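Local coordinates for proximal thread matrix protein 1 (PDB 4CN9) that probably binds collagen as a matrix protein of the mussel byssus, through von Willebrand factor type A domains, and carries zinc ions, at residues L275-R286 / F423-V434; G291-V299 / F310-I321. All coordinates share one frame; numbering follows the deposited sequence.

Contact 1 of 2, residues L275-R286 / F423-V434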
loop_
_atom_site.group_PDB
_atom_site.type_symbol
_atom_site.label_atom_id
_atom_site.label_comp_id
_atom_site.label_asym_id
_atom_site.label_seq_id
_atom_site.Cartn_x
_atom_site.Cartn_y
_atom_site.Cartn_z
ATOM N N LEU A 275 -25.349 -4.859 14.110
ATOM C CA LEU A 275 -24.057 -5.535 14.196
ATOM C C LEU A 275 -22.985 -4.691 13.486
ATOM O O LEU A 275 -21.862 -4.529 13.975
ATOM C CB LEU A 275 -24.139 -6.944 13.609
ATOM C CG LEU A 275 -24.846 -8.005 14.469
ATOM C CD1 LEU A 275 -25.031 -9.287 13.683
ATOM C CD2 LEU A 275 -24.077 -8.274 15.759
ATOM N N MET A 276 -23.353 -4.126 12.344
ATOM C CA MET A 276 -22.451 -3.262 11.600
ATOM C C MET A 276 -22.131 -1.978 12.375
ATOM O O MET A 276 -20.972 -1.555 12.446
ATOM C CB MET A 276 -23.059 -2.945 10.217
ATOM C CG MET A 276 -22.136 -2.162 9.292
ATOM S SD MET A 276 -22.955 -1.782 7.707
ATOM C CE MET A 276 -24.320 -0.802 8.286
ATOM N N LYS A 277 -23.140 -1.367 12.986
ATOM C CA LYS A 277 -22.894 -0.198 13.825
ATOM C C LYS A 277 -21.961 -0.525 14.993
ATOM O O LYS A 277 -21.052 0.251 15.308
ATOM C CB LYS A 277 -24.204 0.377 14.351
ATOM C CG LYS A 277 -25.068 1.026 13.296
ATOM C CD LYS A 277 -26.428 1.367 13.890
ATOM C CE LYS A 277 -27.189 2.338 13.032
ATOM N NZ LYS A 277 -28.570 2.556 13.581
ATOM N N ASN A 278 -22.172 -1.672 15.640
ATOM C CA ASN A 278 -21.326 -2.049 16.766
ATOM C C ASN A 278 -19.878 -2.220 16.320
ATOM O O ASN A 278 -18.955 -1.881 17.049
ATOM C CB ASN A 278 -21.818 -3.337 17.424
ATOM C CG ASN A 278 -23.133 -3.156 18.181
ATOM O OD1 ASN A 278 -23.638 -2.040 18.342
ATOM N ND2 ASN A 278 -23.682 -4.264 18.665
ATOM N N PHE A 279 -19.682 -2.741 15.113
ATOM C CA PHE A 279 -18.338 -2.908 14.568
ATOM C C PHE A 279 -17.653 -1.543 14.465
ATOM O O PHE A 279 -16.527 -1.366 14.913
ATOM C CB PHE A 279 -18.446 -3.625 13.215
ATOM C CG PHE A 279 -17.152 -3.763 12.455
ATOM C CD1 PHE A 279 -16.219 -4.710 12.810
ATOM C CD2 PHE A 279 -16.913 -2.997 11.332
ATOM C CE1 PHE A 279 -15.050 -4.862 12.092
ATOM C CE2 PHE A 279 -15.739 -3.151 10.600
ATOM C CZ PHE A 279 -14.819 -4.086 10.978
ATOM N N MET A 280 -18.348 -0.559 13.911
ATOM C CA MET A 280 -17.781 0.778 13.779
ATOM C C MET A 280 -17.540 1.459 15.130
ATOM O O MET A 280 -16.503 2.100 15.335
ATOM C CB MET A 280 -18.680 1.626 12.883
ATOM C CG MET A 280 -18.706 1.078 11.478
ATOM S SD MET A 280 -19.722 1.997 10.328
ATOM C CE MET A 280 -21.337 1.846 11.098
ATOM N N LYS A 281 -18.488 1.320 16.053
ATOM C CA LYS A 281 -18.309 1.840 17.408
ATOM C C LYS A 281 -17.112 1.198 18.123
ATOM O O LYS A 281 -16.380 1.881 18.835
ATOM C CB LYS A 281 -19.599 1.650 18.219
ATOM C CG LYS A 281 -20.692 2.599 17.793
ATOM C CD LYS A 281 -22.085 2.039 18.041
ATOM C CE LYS A 281 -22.240 1.558 19.451
ATOM N NZ LYS A 281 -23.538 0.887 19.713
ATOM N N ASP A 282 -16.908 -0.106 17.929
ATOM C CA ASP A 282 -15.765 -0.791 18.521
ATOM C C ASP A 282 -14.443 -0.247 17.981
ATOM O O ASP A 282 -13.473 -0.105 18.719
ATOM C CB ASP A 282 -15.846 -2.307 18.316
ATOM C CG ASP A 282 -16.936 -2.963 19.172
ATOM O OD1 ASP A 282 -17.491 -2.280 20.049
ATOM O OD2 ASP A 282 -17.240 -4.159 18.960
ATOM N N ILE A 283 -14.421 0.099 16.699
ATOM C CA ILE A 283 -13.244 0.709 16.092
ATOM C C ILE A 283 -12.954 2.066 16.702
ATOM O O ILE A 283 -11.807 2.383 17.039
ATOM C CB ILE A 283 -13.427 0.814 14.558
ATOM C CG1 ILE A 283 -13.391 -0.596 13.970
ATOM C CG2 ILE A 283 -12.351 1.711 13.926
ATOM C CD1 ILE A 283 -13.801 -0.664 12.545
ATOM N N VAL A 284 -13.994 2.875 16.875
ATOM C CA VAL A 284 -13.827 4.178 17.500
ATOM C C VAL A 284 -13.161 4.042 18.874
ATOM O O VAL A 284 -12.264 4.815 19.228
ATOM C CB VAL A 284 -15.179 4.919 17.608
ATOM C CG1 VAL A 284 -15.072 6.124 18.512
ATOM C CG2 VAL A 284 -15.658 5.340 16.204
ATOM N N ASP A 285 -13.613 3.059 19.645
ATOM C CA ASP A 285 -13.095 2.846 20.999
ATOM C C ASP A 285 -11.616 2.479 21.048
ATOM O O ASP A 285 -10.993 2.595 22.096
ATOM C CB ASP A 285 -13.908 1.763 21.722
ATOM C CG ASP A 285 -15.184 2.305 22.335
ATOM O OD1 ASP A 285 -15.262 3.535 22.598
ATOM O OD2 ASP A 285 -16.107 1.491 22.572
ATOM N N ARG A 286 -11.050 2.039 19.929
ATOM C CA ARG A 286 -9.652 1.640 19.905
ATOM C C ARG A 286 -8.704 2.813 19.723
ATOM O O ARG A 286 -7.491 2.657 19.866
ATOM C CB ARG A 286 -9.413 0.582 18.824
ATOM C CG ARG A 286 -10.231 -0.672 19.046
ATOM C CD ARG A 286 -9.650 -1.511 20.164
ATOM N NE ARG A 286 -8.362 -2.059 19.769
ATOM C CZ ARG A 286 -8.187 -3.270 19.255
ATOM N NH1 ARG A 286 -9.217 -4.090 19.089
ATOM N NH2 ARG A 286 -6.972 -3.664 18.918
ATOM N N PHE A 423 -22.676 -10.722 9.142
ATOM C CA PHE A 423 -22.419 -9.586 10.010
ATOM C C PHE A 423 -21.942 -10.028 11.397
ATOM O O PHE A 423 -21.185 -9.318 12.043
ATOM C CB PHE A 423 -23.669 -8.718 10.081
ATOM C CG PHE A 423 -23.922 -7.931 8.813
ATOM C CD1 PHE A 423 -24.609 -8.495 7.755
ATOM C CD2 PHE A 423 -23.445 -6.631 8.682
ATOM C CE1 PHE A 423 -24.827 -7.774 6.588
ATOM C CE2 PHE A 423 -23.649 -5.910 7.527
ATOM C CZ PHE A 423 -24.349 -6.475 6.481
ATOM N N ASP A 424 -22.360 -11.216 11.833
ATOM C CA ASP A 424 -21.907 -11.757 13.105
ATOM C C ASP A 424 -20.399 -12.012 13.076
ATOM O O ASP A 424 -19.741 -11.998 14.115
ATOM C CB ASP A 424 -22.624 -13.079 13.409
ATOM C CG ASP A 424 -24.121 -12.903 13.624
ATOM O OD1 ASP A 424 -24.881 -12.815 12.630
ATOM O OD2 ASP A 424 -24.535 -12.880 14.792
ATOM N N LYS A 425 -19.850 -12.262 11.889
ATOM C CA LYS A 425 -18.429 -12.587 11.777
ATOM C C LYS A 425 -17.542 -11.362 11.547
ATOM O O LYS A 425 -16.347 -11.507 11.315
ATOM C CB LYS A 425 -18.206 -13.649 10.696
ATOM C CG LYS A 425 -19.068 -14.903 10.910
ATOM C CD LYS A 425 -18.368 -16.211 10.540
ATOM C CE LYS A 425 -17.844 -16.197 9.111
ATOM N NZ LYS A 425 -17.508 -17.569 8.598
ATOM N N LEU A 426 -18.107 -10.159 11.645
ATOM C CA LEU A 426 -17.292 -8.946 11.558
ATOM C C LEU A 426 -16.229 -8.930 12.649
ATOM O O LEU A 426 -15.148 -8.397 12.449
ATOM C CB LEU A 426 -18.140 -7.671 11.602
ATOM C CG LEU A 426 -18.773 -7.240 10.280
ATOM C CD1 LEU A 426 -19.760 -6.110 10.501
ATOM C CD2 LEU A 426 -17.708 -6.828 9.256
ATOM N N SER A 427 -16.517 -9.552 13.790
ATOM C CA SER A 427 -15.543 -9.627 14.882
ATOM C C SER A 427 -14.243 -10.314 14.436
ATOM O O SER A 427 -13.147 -9.974 14.895
ATOM C CB SER A 427 -16.151 -10.392 16.056
ATOM O OG SER A 427 -16.414 -11.737 15.682
ATOM N N LYS A 428 -14.372 -11.275 13.534
ATOM C CA LYS A 428 -13.232 -12.016 13.004
ATOM C C LYS A 428 -12.191 -11.147 12.278
ATOM O O LYS A 428 -11.039 -11.540 12.178
ATOM C CB LYS A 428 -13.740 -13.124 12.069
ATOM C CG LYS A 428 -12.790 -13.522 10.938
ATOM C CD LYS A 428 -13.377 -14.641 10.043
ATOM C CE LYS A 428 -14.228 -14.106 8.874
ATOM N NZ LYS A 428 -13.427 -13.587 7.711
ATOM N N ILE A 429 -12.586 -9.982 11.757
ATOM C CA ILE A 429 -11.654 -9.139 10.995
ATOM C C ILE A 429 -11.293 -7.856 11.743
ATOM O O ILE A 429 -10.488 -7.060 11.271
ATOM C CB ILE A 429 -12.222 -8.735 9.597
ATOM C CG1 ILE A 429 -13.395 -7.776 9.740
ATOM C CG2 ILE A 429 -12.600 -9.967 8.781
ATOM C CD1 ILE A 429 -13.967 -7.310 8.406
ATOM N N MET A 430 -11.886 -7.672 12.914
ATOM C CA MET A 430 -11.728 -6.452 13.697
ATOM C C MET A 430 -10.272 -6.049 13.948
ATOM O O MET A 430 -9.894 -4.896 13.732
ATOM C CB MET A 430 -12.434 -6.644 15.038
ATOM C CG MET A 430 -12.130 -5.592 16.060
ATOM S SD MET A 430 -13.148 -4.176 15.712
ATOM C CE MET A 430 -14.762 -4.857 16.170
ATOM N N GLU A 431 -9.452 -6.982 14.419
ATOM C CA GLU A 431 -8.078 -6.639 14.778
ATOM C C GLU A 431 -7.301 -6.173 13.556
ATOM O O GLU A 431 -6.569 -5.186 13.613
ATOM C CB GLU A 431 -7.346 -7.828 15.407
ATOM C CG GLU A 431 -7.832 -8.200 16.787
ATOM C CD GLU A 431 -7.976 -6.998 17.693
ATOM O OE1 GLU A 431 -6.985 -6.248 17.857
ATOM O OE2 GLU A 431 -9.089 -6.797 18.224
ATOM N N ASP A 432 -7.453 -6.896 12.456
ATOM C CA ASP A 432 -6.768 -6.542 11.226
ATOM C C ASP A 432 -7.250 -5.193 10.708
ATOM O O ASP A 432 -6.448 -4.396 10.225
ATOM C CB ASP A 432 -6.964 -7.623 10.161
ATOM C CG ASP A 432 -6.131 -8.863 10.429
ATOM O OD1 ASP A 432 -5.125 -8.751 11.158
ATOM O OD2 ASP A 432 -6.478 -9.946 9.901
ATOM N N VAL A 433 -8.541 -4.915 10.817
ATOM C CA VAL A 433 -9.048 -3.631 10.320
ATOM C C VAL A 433 -8.538 -2.476 11.172
ATOM O O VAL A 433 -8.130 -1.463 10.639
ATOM C CB VAL A 433 -10.587 -3.611 10.169
ATOM C CG1 VAL A 433 -11.094 -2.204 9.898
ATOM C CG2 VAL A 433 -11.004 -4.553 9.043
ATOM N N VAL A 434 -8.527 -2.648 12.495
ATOM C CA VAL A 434 -7.991 -1.635 13.411
ATOM C C VAL A 434 -6.523 -1.291 13.118
ATOM O O VAL A 434 -6.147 -0.111 13.136
ATOM C CB VAL A 434 -8.176 -2.073 14.895
ATOM C CG1 VAL A 434 -7.379 -1.201 15.837
ATOM C CG2 VAL A 434 -9.661 -2.038 15.274
#
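Helix 272-285 of a von Willebrand factor type A domain meets helix 430-437 and the turn leading into it, and Phe279 of the first is the side chain that fills the groove between them. Leu426 CD2 sits over the centre of one face of its ring, a CH-pi contact 4.2 Å from the centroid and only 3° off the normal, while Ile283 CD1, one turn on, lies against the opposite face. With CG anti to the backbone N (chi1 175°), the ring is thrown across toward 423-434, where Met430 runs antiparallel alongside it; the Met-aromatic contact is oblique, SD 4.9 Å from the ring centroid. In this alpha/beta fold the axes of 275-285 and 430-434 are inclined at 52°, and both segments rest on the central sheet: Phe279 and Ile429 touch Ile396 of strand 391-398. An alanine here is likely to open a gap between Leu426 and Ile283 and leave Met430 without its aromatic partner. At the C-terminal end of 275-286, Arg286 grips Glu431 end-on in a two-pronged salt bridge, NH1 to OE2 and NH2 to OE1, each 2.8 Å; Val434 CG1 covers one face of the guanidinium. At the other end Leu275 CD1 packs on Phe423 CB at 3.9 Å.

Contact 2 of 2, residues G291-V299 / F310-I321. With SO4 (sulfate ion), chain G.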
loop_
_atom_site.group_PDB
_atom_site.type_symbol
_atom_site.label_atom_id
_atom_site.label_comp_id
_atom_site.label_asym_id
_atom_site.label_seq_id
_atom_site.Cartn_x
_atom_site.Cartn_y
_atom_site.Cartn_z
ATOM N N GLY A 291 -11.286 13.837 18.495
ATOM C CA GLY A 291 -11.412 15.276 18.380
ATOM C C GLY A 291 -10.219 15.916 17.700
ATOM O O GLY A 291 -9.358 15.227 17.157
ATOM N N PRO A 292 -10.157 17.255 17.742
ATOM C CA PRO A 292 -9.151 18.033 17.007
ATOM C C PRO A 292 -7.731 17.756 17.474
ATOM O O PRO A 292 -6.798 18.013 16.723
ATOM C CB PRO A 292 -9.542 19.491 17.304
ATOM C CG PRO A 292 -10.975 19.429 17.727
ATOM C CD PRO A 292 -11.154 18.114 18.398
ATOM N N ASP A 293 -7.572 17.223 18.681
ATOM C CA ASP A 293 -6.247 16.932 19.219
ATOM C C ASP A 293 -5.848 15.489 18.983
ATOM O O ASP A 293 -4.782 15.060 19.415
ATOM C CB ASP A 293 -6.206 17.189 20.729
ATOM C CG ASP A 293 -6.279 18.648 21.069
ATOM O OD1 ASP A 293 -5.767 19.462 20.267
ATOM O OD2 ASP A 293 -6.845 18.974 22.135
ATOM N N GLY A 294 -6.714 14.721 18.339
ATOM C CA GLY A 294 -6.393 13.334 18.055
ATOM C C GLY A 294 -7.092 12.870 16.799
ATOM O O GLY A 294 -6.836 13.374 15.709
ATOM N N THR A 295 -7.998 11.918 16.970
ATOM C CA THR A 295 -8.665 11.287 15.845
ATOM C C THR A 295 -10.053 11.868 15.657
ATOM O O THR A 295 -10.858 11.956 16.597
ATOM C CB THR A 295 -8.775 9.786 16.079
ATOM O OG1 THR A 295 -7.507 9.300 16.526
ATOM C CG2 THR A 295 -9.207 9.057 14.791
ATOM N N GLN A 296 -10.334 12.277 14.432
ATOM C CA GLN A 296 -11.653 12.777 14.089
ATOM C C GLN A 296 -12.331 11.734 13.225
ATOM O O GLN A 296 -11.666 11.035 12.460
ATOM C CB GLN A 296 -11.519 14.100 13.361
ATOM C CG GLN A 296 -11.073 15.218 14.273
ATOM C CD GLN A 296 -11.143 16.582 13.631
ATOM O OE1 GLN A 296 -11.649 17.527 14.236
ATOM N NE2 GLN A 296 -10.639 16.699 12.411
ATOM N N PHE A 297 -13.644 11.610 13.383
ATOM C CA PHE A 297 -14.425 10.638 12.633
ATOM C C PHE A 297 -15.550 11.307 11.840
ATOM O O PHE A 297 -16.054 12.342 12.233
ATOM C CB PHE A 297 -15.038 9.613 13.593
ATOM C CG PHE A 297 -14.064 8.578 14.075
ATOM C CD1 PHE A 297 -13.806 7.453 13.324
ATOM C CD2 PHE A 297 -13.409 8.736 15.278
ATOM C CE1 PHE A 297 -12.907 6.487 13.764
ATOM C CE2 PHE A 297 -12.515 7.774 15.723
ATOM C CZ PHE A 297 -12.254 6.664 14.963
ATOM N N ALA A 298 -15.941 10.696 10.729
ATOM C CA ALA A 298 -17.084 11.150 9.944
ATOM C C ALA A 298 -17.836 9.911 9.449
ATOM O O ALA A 298 -17.256 8.820 9.364
ATOM C CB ALA A 298 -16.606 11.991 8.762
ATOM N N VAL A 299 -19.115 10.076 9.140
ATOM C CA VAL A 299 -19.911 9.006 8.542
ATOM C C VAL A 299 -20.626 9.476 7.272
ATOM O O VAL A 299 -21.293 10.530 7.254
ATOM C CB VAL A 299 -20.961 8.456 9.533
ATOM C CG1 VAL A 299 -22.041 7.659 8.795
ATOM C CG2 VAL A 299 -20.290 7.608 10.599
ATOM N N PHE A 310 -22.443 12.834 9.338
ATOM C CA PHE A 310 -21.711 13.838 10.084
ATOM C C PHE A 310 -20.280 13.952 9.584
ATOM O O PHE A 310 -19.673 12.964 9.160
ATOM C CB PHE A 310 -21.780 13.601 11.608
ATOM C CG PHE A 310 -21.202 12.279 12.089
ATOM C CD1 PHE A 310 -19.846 12.153 12.370
ATOM C CD2 PHE A 310 -22.028 11.185 12.323
ATOM C CE1 PHE A 310 -19.331 10.959 12.874
ATOM C CE2 PHE A 310 -21.516 10.000 12.807
ATOM C CZ PHE A 310 -20.167 9.885 13.077
ATOM N N GLY A 311 -19.782 15.186 9.577
ATOM C CA GLY A 311 -18.426 15.478 9.167
ATOM C C GLY A 311 -17.470 15.396 10.342
ATOM O O GLY A 311 -17.882 15.169 11.489
ATOM N N LEU A 312 -16.197 15.617 10.038
ATOM C CA LEU A 312 -15.087 15.409 10.963
ATOM C C LEU A 312 -15.103 16.358 12.166
ATOM O O LEU A 312 -14.506 16.058 13.220
ATOM C CB LEU A 312 -13.763 15.586 10.197
ATOM C CG LEU A 312 -13.424 14.538 9.129
ATOM C CD1 LEU A 312 -12.330 15.043 8.232
ATOM C CD2 LEU A 312 -13.013 13.220 9.783
ATOM N N LYS A 313 -15.784 17.493 12.021
ATOM C CA LYS A 313 -15.752 18.527 13.059
ATOM C C LYS A 313 -17.004 18.579 13.932
ATOM O O LYS A 313 -17.097 19.430 14.834
ATOM C CB LYS A 313 -15.521 19.890 12.414
ATOM C CG LYS A 313 -14.098 20.113 11.944
ATOM C CD LYS A 313 -13.162 20.315 13.129
ATOM C CE LYS A 313 -11.702 20.457 12.688
ATOM N NZ LYS A 313 -10.767 20.138 13.805
ATOM N N ASP A 314 -17.962 17.681 13.684
ATOM C CA ASP A 314 -19.212 17.668 14.456
ATOM C C ASP A 314 -19.016 17.236 15.917
ATOM O O ASP A 314 -19.638 17.797 16.823
ATOM C CB ASP A 314 -20.250 16.736 13.827
ATOM C CG ASP A 314 -21.040 17.398 12.702
ATOM O OD1 ASP A 314 -20.896 18.618 12.474
ATOM O OD2 ASP A 314 -21.847 16.690 12.079
ATOM N N TYR A 315 -18.181 16.224 16.131
ATOM C CA TYR A 315 -18.050 15.629 17.448
ATOM C C TYR A 315 -16.605 15.481 17.896
ATOM O O TYR A 315 -15.719 15.208 17.091
ATOM C CB TYR A 315 -18.703 14.264 17.473
ATOM C CG TYR A 315 -20.147 14.256 17.057
ATOM C CD1 TYR A 315 -21.134 14.777 17.888
ATOM C CD2 TYR A 315 -20.534 13.705 15.843
ATOM C CE1 TYR A 315 -22.469 14.760 17.516
ATOM C CE2 TYR A 315 -21.866 13.683 15.456
ATOM C CZ TYR A 315 -22.831 14.218 16.296
ATOM O OH TYR A 315 -24.152 14.192 15.932
ATOM N N SER A 316 -16.370 15.663 19.192
ATOM C CA SER A 316 -15.033 15.451 19.734
ATOM C C SER A 316 -14.955 14.316 20.763
ATOM O O SER A 316 -13.864 13.845 21.053
ATOM C CB SER A 316 -14.466 16.756 20.316
ATOM O OG SER A 316 -15.328 17.296 21.297
ATOM N N SER A 317 -16.084 13.867 21.305
ATOM C CA SER A 317 -16.069 12.771 22.285
ATOM C C SER A 317 -16.457 11.432 21.665
ATOM O O SER A 317 -17.257 11.370 20.738
ATOM C CB SER A 317 -16.998 13.071 23.486
ATOM O OG SER A 317 -18.349 12.868 23.157
ATOM N N LYS A 318 -15.915 10.355 22.219
ATOM C CA LYS A 318 -16.210 9.021 21.748
ATOM C C LYS A 318 -17.670 8.716 21.968
ATOM O O LYS A 318 -18.324 8.104 21.131
ATOM C CB LYS A 318 -15.364 8.002 22.507
ATOM C CG LYS A 318 -13.958 7.867 21.987
ATOM C CD LYS A 318 -13.211 6.791 22.746
ATOM C CE LYS A 318 -11.719 6.934 22.547
ATOM N NZ LYS A 318 -10.994 5.899 23.297
ATOM N N ALA A 319 -18.190 9.145 23.114
ATOM C CA ALA A 319 -19.590 8.920 23.427
ATOM C C ALA A 319 -20.487 9.583 22.384
ATOM O O ALA A 319 -21.459 8.982 21.931
ATOM C CB ALA A 319 -19.922 9.421 24.830
ATOM N N ASP A 320 -20.164 10.815 22.001
ATOM C CA ASP A 320 -20.948 11.509 20.972
ATOM C C ASP A 320 -20.813 10.816 19.604
ATOM O O ASP A 320 -21.785 10.644 18.879
ATOM C CB ASP A 320 -20.503 12.965 20.830
ATOM C CG ASP A 320 -20.947 13.846 21.997
ATOM O OD1 ASP A 320 -21.918 13.485 22.699
ATOM O OD2 ASP A 320 -20.303 14.904 22.199
ATOM N N ILE A 321 -19.597 10.436 19.244
ATOM C CA ILE A 321 -19.381 9.769 17.964
ATOM C C ILE A 321 -20.162 8.459 17.898
ATOM O O ILE A 321 -20.887 8.205 16.937
ATOM C CB ILE A 321 -17.893 9.539 17.706
ATOM C CG1 ILE A 321 -17.214 10.881 17.497
ATOM C CG2 ILE A 321 -17.698 8.627 16.484
ATOM C CD1 ILE A 321 -15.722 10.836 17.588
HETATM S S SO4 G . -17.763 19.416 8.612
HETATM O O1 SO4 G . -19.062 18.989 8.094
HETATM O O2 SO4 G . -17.437 18.657 9.828
HETATM O O3 SO4 G . -17.797 20.835 8.948
HETATM O O4 SO4 G . -16.782 19.177 7.560
HETATM O O HOH W 1 -13.547 17.217 16.102
HETATM O O HOH W 2 -14.640 13.818 15.024
#
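Gln296 OE1 is gripped by two partners: Lys313 NZ donates to it over 2.8 Å, and water 1, which also reaches Tyr315 O, lies 2.7 Å from it. The lysine nitrogen approaches tilted 26° from the carbonyl plane, brought back to the glutamine carbonyl by a bend at chi2 (-72°), and Pro292 CB lies beside it. The other end of the amide, NE2, is hydrogen-bonded to Asp254 OD1 of strand 253-260, so the group is held at both ends. A second water, water 2, accepts from Phe297 N at 2.9 Å and lies within donating reach of Leu312 O and Tyr315 O, joining the strand to the loop where the chain has left the sheet. That departure follows the antiparallel edge of the domain's sheet: Val299 N gives a 2.9 Å bond to Phe310 O, and the return bond from Phe310 N to Val299 O is weak. Beyond it a type I turn, Gly311 to Asp314, takes the chain out of the pairing while keeping it beside the strand, and Leu312 CA makes a CA-H...O contact with Phe297 O. The Phe310 ring folds back over the strand because CG stands between the backbone N and the carbonyl carbon (chi1 61°). Val299 CB lies over one face, Tyr315 CE2 against the other, and Phe297 O at the edge. Further along, Ile321 CD1 of the helix meets Phe297 CD2 at 3.9 Å. Lys313 N donates to O2 of a sulfate, probably from the crystallisation liquor, at 3.0 Å. Where pairing with 306-310 has stopped, two waters and the Gln296 amide thus bridge strand and loop, the waters probably sharing their protons among several acceptors.

In the fold
From the N terminus of this second von Willebrand factor type A domain, strand 253-260 leads to helix 272-285, the first half of contact 1. The chain then turns into strand 295-302, pairs back through the edge strand 306-310 and enters helix 318-327; contact 2 closes this short loop, with ten residues between its segments. The remaining helices and strands of the domain follow before 423-434 returns to helix 272-285, so contact 2 is nested inside the long loop of 136 residues that contact 1 closes. Their centres are about 18 Å apart, yet they touch: Val284 packs on Phe297 and Ile321. Helix 272-285 therefore meets 423-434 on one flank and the elements of contact 2 through Val284.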